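Local structure of malonyl CoA-acyl carrier protein transacylase (Mycobacterium tuberculosis, 2QC3) at residues A155-A160 with P248-L253; A4-G9 with I87-S92; A60-V65 with L113-G118. The protein transfers the malonyl group from malonyl-CoA to holo-acyl carrier protein, supplying malonyl-ACP for fatty acid biosynthesis. All blocks are in the same frame, centred on the assembly; numbering follows the deposited sequence.

Contact 1: residues A155-A160 with P248-L253; sequences ANRNAA and PVRWDL
Val249 and Ala155 make the shortest bond of this contact: Val249 N donates to Ala155 O at 2.7 Å, almost straight at 171°. The same oxygen also takes Asn156 ND2, which reaches it from the other face of the carbonyl plane; two N-H groups grip this oxygen, and the ND2 bond helps set the turn of the Asn156 amide. The next rung returns from Arg157 N to Val249 O at 3.0 Å.

These two rungs place the short, weakly bonded strand 249-250 parallel to strand 153-159, as an added edge of the small mixed sheet. Strands 130-136, 153-159, 162-166 and 184-187 of that sheet have the 4-1-3-2 order of the ferredoxin-like subdomain of FabD enzymes. Arg250 occupies the N-cap position before helix 251-260, whose first turn sends Asp252 N to Arg157 O at 2.9 Å.

Arg250 and Asp252 form a side-on salt bridge, with NH1 to OD1 at 2.8 Å and NE to OD2. Alongside it, the guanidinium of Arg157 stacks on that of Arg250, with planes 16° apart and centres separated by 4.7 Å. Arg157 CB and CG lie against Arg250 NE, and bends at chi2 (-61°) and chi3 place the guanidinium. Asp252 OD1 lies over the Arg157 guanidinium, probably easing the repulsion between like charges. On the face carrying Asn156 and Val249, Asn156 ND2 touches Val249 CB at 3.6 Å; at the helix start, Asn158 OD1, buried without a polar partner, abuts Trp251 CB at 3.5 Å.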
# COMPACT_ATOMS: atom_id res chain seq x y z
N ALA A 155 1.15 10.98 -9.09
CA ALA A 155 0.32 9.99 -8.40
C ALA A 155 0.90 9.54 -7.07
O ALA A 155 0.17 9.06 -6.21
CB ALA A 155 0.06 8.79 -9.32
N ASN A 156 2.21 9.69 -6.91
CA ASN A 156 2.88 9.35 -5.65
C ASN A 156 3.81 10.50 -5.29
O ASN A 156 4.55 11.00 -6.15
CB ASN A 156 3.76 8.10 -5.78
CG ASN A 156 3.02 6.78 -5.61
OD1 ASN A 156 3.64 5.77 -5.27
ND2 ASN A 156 1.71 6.77 -5.85
N ARG A 157 3.74 10.95 -4.04
CA ARG A 157 4.65 11.96 -3.51
C ARG A 157 5.16 11.16 -2.32
O ARG A 157 4.51 11.09 -1.28
CB ARG A 157 3.93 13.23 -3.04
CG ARG A 157 3.36 14.14 -4.16
CD ARG A 157 4.45 14.68 -5.09
NE ARG A 157 5.44 15.53 -4.41
CZ ARG A 157 5.29 16.83 -4.14
NH1 ARG A 157 4.18 17.48 -4.50
NH2 ARG A 157 6.26 17.48 -3.52
N ASN A 158 6.32 10.53 -2.47
CA ASN A 158 6.86 9.68 -1.42
C ASN A 158 7.88 10.31 -0.47
O ASN A 158 7.94 9.94 0.70
CB ASN A 158 7.45 8.41 -2.05
CG ASN A 158 6.40 7.57 -2.73
OD1 ASN A 158 5.30 7.40 -2.22
ND2 ASN A 158 6.74 7.01 -3.89
N ALA A 159 8.67 11.25 -0.98
CA ALA A 159 9.67 11.96 -0.20
C ALA A 159 10.31 13.00 -1.11
O ALA A 159 10.08 12.98 -2.32
CB ALA A 159 10.74 10.97 0.32
N ALA A 160 11.11 13.90 -0.56
CA ALA A 160 11.76 14.90 -1.39
C ALA A 160 12.58 14.18 -2.46
O ALA A 160 13.36 13.28 -2.16
CB ALA A 160 12.67 15.79 -0.54
N PRO A 248 -3.91 11.01 -5.68
CA PRO A 248 -2.48 10.85 -5.39
C PRO A 248 -2.22 10.30 -3.99
O PRO A 248 -2.97 10.56 -3.05
CB PRO A 248 -1.94 12.27 -5.55
CG PRO A 248 -2.85 12.86 -6.59
CD PRO A 248 -4.20 12.38 -6.15
N VAL A 249 -1.13 9.55 -3.86
CA VAL A 249 -0.73 9.00 -2.58
C VAL A 249 0.25 10.00 -1.96
O VAL A 249 1.37 10.15 -2.44
CB VAL A 249 -0.01 7.63 -2.76
CG1 VAL A 249 0.54 7.13 -1.42
CG2 VAL A 249 -0.99 6.61 -3.36
N ARG A 250 -0.18 10.70 -0.91
CA ARG A 250 0.69 11.67 -0.25
C ARG A 250 1.44 10.98 0.89
O ARG A 250 1.23 11.27 2.07
CB ARG A 250 -0.12 12.86 0.30
CG ARG A 250 -0.78 13.74 -0.77
CD ARG A 250 0.21 14.13 -1.87
NE ARG A 250 1.39 14.83 -1.36
CZ ARG A 250 1.56 16.15 -1.37
NH1 ARG A 250 2.68 16.68 -0.89
NH2 ARG A 250 0.62 16.95 -1.86
N TRP A 251 2.32 10.05 0.53
CA TRP A 251 3.09 9.33 1.54
C TRP A 251 3.96 10.32 2.31
O TRP A 251 4.17 10.16 3.51
CB TRP A 251 3.97 8.25 0.90
CG TRP A 251 4.67 7.42 1.94
CD1 TRP A 251 6.01 7.38 2.19
CD2 TRP A 251 4.04 6.60 2.94
NE1 TRP A 251 6.26 6.59 3.29
CE2 TRP A 251 5.07 6.09 3.77
CE3 TRP A 251 2.71 6.24 3.22
CZ2 TRP A 251 4.81 5.25 4.86
CZ3 TRP A 251 2.45 5.40 4.30
CH2 TRP A 251 3.50 4.91 5.11
N ASP A 252 4.46 11.34 1.62
CA ASP A 252 5.28 12.36 2.27
C ASP A 252 4.54 13.04 3.42
O ASP A 252 5.13 13.32 4.46
CB ASP A 252 5.74 13.42 1.26
CG ASP A 252 4.60 14.03 0.45
OD1 ASP A 252 4.85 15.02 -0.27
OD2 ASP A 252 3.45 13.52 0.51
N LEU A 253 3.24 13.30 3.24
CA LEU A 253 2.45 13.93 4.28
C LEU A 253 2.20 12.96 5.44
O LEU A 253 2.08 13.36 6.60
CB LEU A 253 1.11 14.44 3.71
CG LEU A 253 1.23 15.50 2.61
CD1 LEU A 253 -0.17 16.00 2.22
CD2 LEU A 253 2.08 16.68 3.12

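Contact 2: residues A4-G9 with I87-S92; sequences ALLAPG and IVAGHS
Between Ala4-Ala7 and Ile87-His91 the flat groups that meet are peptide units, laid side by side as a parallel pair. On one face of this ribbon stand Ala4, Leu6, Ile87 and Ala89; on the other stand Leu5, Ala7 and Val88, with Gly90 bare beside Ala7. Helix 251-260 packs on the first face, where Trp251 touches Leu6 and Ala89, and helix 94-101 packs on the second.

Four bonds join the edges. Leu5 N donates to Ile87 O at 2.9 Å, and Leu5 O accepts from Ala89 N at 3.0 Å. Ala7 repeats the pattern, with its N bonded to Ala89 O and its O bonded to His91 N at 2.9 Å. CA-H groups support the ladder, as where Leu6 CA approaches Ala89 O at 3.1 Å. A water also donates to Ile87 O at 2.6 Å.

Side-chain packing across the pair is slight. Ile87 CG2 meets Ala4 CB at 3.8 Å, and Leu6 CD2 reaches Ala89 CB at 4.2 Å. The strand axes run 17° apart.

Beyond the ladder, with His91 CG anti to the backbone N (chi1 179°), the ring reaches the small mixed sheet, where NE2 makes a weak hydrogen bond to Asn156 OD1. Asn225 grips Gly90 O and Ser92 N. Ser92 itself has a strained backbone, with positive phi (57°), between strand 86-90 and helix 94-101. This geometry and the Gly90-Ser92-Gly94 pattern fit a nucleophile elbow, consistent with Ser92 being the active-site nucleophile.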
# COMPACT_ATOMS: atom_id res chain seq x y z
N ALA A 4 5.22 2.86 14.96
CA ALA A 4 4.59 3.07 13.66
C ALA A 4 4.48 1.75 12.91
O ALA A 4 5.48 1.06 12.71
CB ALA A 4 5.40 4.07 12.84
N LEU A 5 3.26 1.40 12.52
CA LEU A 5 3.04 0.17 11.78
C LEU A 5 2.74 0.58 10.34
O LEU A 5 1.73 1.23 10.06
CB LEU A 5 1.86 -0.60 12.38
CG LEU A 5 1.93 -0.94 13.88
CD1 LEU A 5 0.75 -1.84 14.25
CD2 LEU A 5 3.24 -1.64 14.22
N LEU A 6 3.63 0.20 9.42
CA LEU A 6 3.47 0.56 8.01
C LEU A 6 3.17 -0.63 7.12
O LEU A 6 3.87 -1.64 7.16
CB LEU A 6 4.74 1.25 7.50
CG LEU A 6 5.37 2.30 8.43
CD1 LEU A 6 6.58 2.94 7.73
CD2 LEU A 6 4.34 3.37 8.78
N ALA A 7 2.12 -0.49 6.31
CA ALA A 7 1.71 -1.56 5.39
C ALA A 7 2.10 -1.19 3.96
O ALA A 7 1.67 -0.17 3.42
CB ALA A 7 0.19 -1.78 5.49
N PRO A 8 2.92 -2.05 3.32
CA PRO A 8 3.39 -1.83 1.95
C PRO A 8 2.33 -1.95 0.86
O PRO A 8 1.28 -2.57 1.05
CB PRO A 8 4.48 -2.89 1.80
CG PRO A 8 3.94 -4.03 2.62
CD PRO A 8 3.46 -3.30 3.87
N GLY A 9 2.63 -1.33 -0.29
CA GLY A 9 1.74 -1.37 -1.43
C GLY A 9 2.36 -2.18 -2.56
O GLY A 9 3.34 -2.90 -2.33
N ILE A 87 0.52 3.85 15.70
CA ILE A 87 -0.02 4.77 14.72
C ILE A 87 0.10 3.92 13.46
O ILE A 87 1.17 3.36 13.19
CB ILE A 87 0.83 6.07 14.64
CG1 ILE A 87 0.04 7.18 13.94
CG2 ILE A 87 2.15 5.81 13.94
CD1 ILE A 87 -0.44 6.83 12.57
N VAL A 88 -0.99 3.78 12.71
CA VAL A 88 -0.99 2.94 11.52
C VAL A 88 -1.05 3.72 10.22
O VAL A 88 -1.72 4.76 10.13
CB VAL A 88 -2.19 1.95 11.54
CG1 VAL A 88 -2.01 0.86 10.50
CG2 VAL A 88 -2.34 1.35 12.93
N ALA A 89 -0.36 3.22 9.20
CA ALA A 89 -0.36 3.86 7.89
C ALA A 89 0.02 2.85 6.81
O ALA A 89 0.87 1.98 7.03
CB ALA A 89 0.61 5.03 7.87
N GLY A 90 -0.62 2.95 5.64
CA GLY A 90 -0.30 2.06 4.55
C GLY A 90 -0.12 2.84 3.27
O GLY A 90 -0.63 3.94 3.12
N HIS A 91 0.61 2.27 2.33
CA HIS A 91 0.84 2.92 1.06
C HIS A 91 0.01 2.26 -0.03
O HIS A 91 0.12 1.07 -0.26
CB HIS A 91 2.34 2.90 0.72
CG HIS A 91 2.67 3.54 -0.60
ND1 HIS A 91 3.43 4.69 -0.71
CD2 HIS A 91 2.29 3.23 -1.86
CE1 HIS A 91 3.49 5.06 -1.98
NE2 HIS A 91 2.81 4.19 -2.70
N SER A 92 -0.82 3.08 -0.68
CA SER A 92 -1.66 2.62 -1.79
C SER A 92 -2.56 1.45 -1.42
O SER A 92 -3.40 1.59 -0.56
CB SER A 92 -0.76 2.24 -2.99
OG SER A 92 -0.02 3.35 -3.46
O HOH W 1 2.75 4.10 11.30

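Contact 3: residues A60-V65 with L113-G118; sequences AQPLIV and LAATRG. With ACY (acetic acid), chain B.
Two antiparallel helices of the large subdomain, 57-77 and 107-125, pack here beside the acyl pocket, and Gln61 of one meets Arg117 of the other at its wall. The short axes come within 7.5 Å of each other at an angle of 156°, a closeness made possible by small residues at the interface.

Ala114 is the central one. Its CB lies against Val65 CG2 at 3.7 Å and against Pro62 CA at 3.8 Å. Pro62 CB in turn presses on Ala115 CB at 3.9 Å. One turn further on, the Gln61 amide lies near the backbone of Gly118, with NE2 3.5 Å from Gly118 CA. NE2 is hydrogen-bonded to Thr57 OG1, and with OE1 taken by Arg117 this sets which way round the amide sits.

The polar link is made at the edge of the Arg117 guanidinium. The Arg117 chain is extended, with CG anti to the backbone N (chi1 -170°), and this carries the group past Gln61 towards Ser92 and His195, the probable active-site residues, with His195 in contact. NH1 donates to Gln61 OE1 at 2.9 Å; the oxygen lies in the guanidinium plane, while NH1 stands 53° out of the amide carbonyl plane.

A bound acetate, probably from the crystallisation liquor, is held by Arg117 and Val93 N. Its position is consistent with the arginine pairing with the malonyl carboxylate, as in other enzymes of this family. Gln61 probably acts as a second-shell residue that helps orient Arg117. Arg117 NH1 gives ACY O a bond of 2.8 Å, and NH2 adds a weak one at 3.3 Å.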
# COMPACT_ATOMS: atom_id res chain seq x y z
N ALA A 60 -1.70 -9.23 -7.24
CA ALA A 60 -0.76 -8.68 -6.26
C ALA A 60 -1.42 -7.89 -5.14
O ALA A 60 -0.94 -7.88 -4.01
CB ALA A 60 0.28 -7.83 -6.95
N GLN A 61 -2.52 -7.21 -5.45
CA GLN A 61 -3.17 -6.42 -4.42
C GLN A 61 -3.71 -7.28 -3.26
O GLN A 61 -3.37 -7.04 -2.09
CB GLN A 61 -4.26 -5.54 -5.05
CG GLN A 61 -3.72 -4.35 -5.81
CD GLN A 61 -4.79 -3.33 -6.13
OE1 GLN A 61 -5.52 -2.88 -5.25
NE2 GLN A 61 -4.88 -2.94 -7.40
N PRO A 62 -4.54 -8.31 -3.54
CA PRO A 62 -5.04 -9.11 -2.43
C PRO A 62 -3.93 -9.97 -1.81
O PRO A 62 -3.97 -10.29 -0.63
CB PRO A 62 -6.14 -9.95 -3.08
CG PRO A 62 -5.61 -10.16 -4.46
CD PRO A 62 -5.09 -8.79 -4.82
N LEU A 63 -2.96 -10.34 -2.63
CA LEU A 63 -1.84 -11.15 -2.18
C LEU A 63 -1.00 -10.36 -1.19
O LEU A 63 -0.62 -10.87 -0.13
CB LEU A 63 -1.00 -11.58 -3.39
CG LEU A 63 0.05 -12.68 -3.21
CD1 LEU A 63 -0.61 -13.95 -2.69
CD2 LEU A 63 0.73 -12.93 -4.55
N ILE A 64 -0.71 -9.10 -1.52
CA ILE A 64 0.07 -8.24 -0.65
C ILE A 64 -0.67 -8.00 0.67
O ILE A 64 -0.06 -8.07 1.74
CB ILE A 64 0.37 -6.88 -1.31
CG1 ILE A 64 1.35 -7.10 -2.47
CG2 ILE A 64 0.97 -5.90 -0.29
CD1 ILE A 64 1.53 -5.88 -3.35
N VAL A 65 -1.97 -7.72 0.59
CA VAL A 65 -2.76 -7.50 1.79
C VAL A 65 -2.80 -8.78 2.61
O VAL A 65 -2.73 -8.74 3.84
CB VAL A 65 -4.22 -7.05 1.44
CG1 VAL A 65 -5.09 -7.08 2.69
CG2 VAL A 65 -4.21 -5.64 0.86
N LEU A 113 -11.81 -7.14 -0.34
CA LEU A 113 -11.95 -5.76 -0.82
C LEU A 113 -10.74 -5.43 -1.68
O LEU A 113 -10.83 -4.73 -2.68
CB LEU A 113 -12.02 -4.79 0.37
CG LEU A 113 -12.16 -3.32 -0.03
CD1 LEU A 113 -13.47 -3.12 -0.80
CD2 LEU A 113 -12.11 -2.43 1.21
N ALA A 114 -9.60 -5.95 -1.27
CA ALA A 114 -8.38 -5.73 -2.01
C ALA A 114 -8.49 -6.44 -3.38
O ALA A 114 -8.08 -5.90 -4.41
CB ALA A 114 -7.19 -6.27 -1.19
N ALA A 115 -9.05 -7.65 -3.39
CA ALA A 115 -9.21 -8.39 -4.64
C ALA A 115 -10.14 -7.64 -5.60
O ALA A 115 -9.93 -7.65 -6.81
CB ALA A 115 -9.78 -9.78 -4.35
N THR A 116 -11.15 -6.98 -5.05
CA THR A 116 -12.08 -6.20 -5.87
C THR A 116 -11.35 -4.99 -6.44
O THR A 116 -11.52 -4.64 -7.61
CB THR A 116 -13.28 -5.71 -5.05
OG1 THR A 116 -14.07 -6.83 -4.65
CG2 THR A 116 -14.14 -4.77 -5.88
N ARG A 117 -10.55 -4.35 -5.59
CA ARG A 117 -9.79 -3.17 -5.99
C ARG A 117 -8.88 -3.54 -7.15
O ARG A 117 -8.70 -2.78 -8.09
CB ARG A 117 -8.96 -2.66 -4.80
CG ARG A 117 -8.30 -1.30 -4.99
CD ARG A 117 -7.65 -0.84 -3.68
NE ARG A 117 -7.15 0.53 -3.72
CZ ARG A 117 -6.04 0.91 -4.34
NH1 ARG A 117 -5.29 0.03 -4.99
NH2 ARG A 117 -5.67 2.18 -4.31
N GLY A 118 -8.30 -4.74 -7.09
CA GLY A 118 -7.41 -5.18 -8.15
C GLY A 118 -8.12 -5.49 -9.46
O GLY A 118 -7.69 -5.05 -10.52
C ACY B . -1.79 0.61 -5.66
O ACY B . -2.86 1.18 -5.73
OXT ACY B . -1.56 -0.29 -4.68
CH3 ACY B . -0.70 0.89 -6.65

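Contacts 2 and 3 cross along the chain, since residues 60-65 fall between 4-9 and 87-92; contact 1 follows both. Contact 2 lies in the parallel sheet of the large subdomain, contact 3 in the helices next to it, about 15 Å away between centres, and contact 1 where the small mixed sheet meets helix 251-260, about 13 Å from contact 2. Contacts 1 and 3 do not touch, their centres being about 21 Å apart on opposite sides of the chain's centre. Contact 2 carries Ser92 itself, and contacts 1 and 3 flank this probable active site: Val249 touches the Ser92 side chain, and the side chain of Arg117 comes within about 5 Å of it.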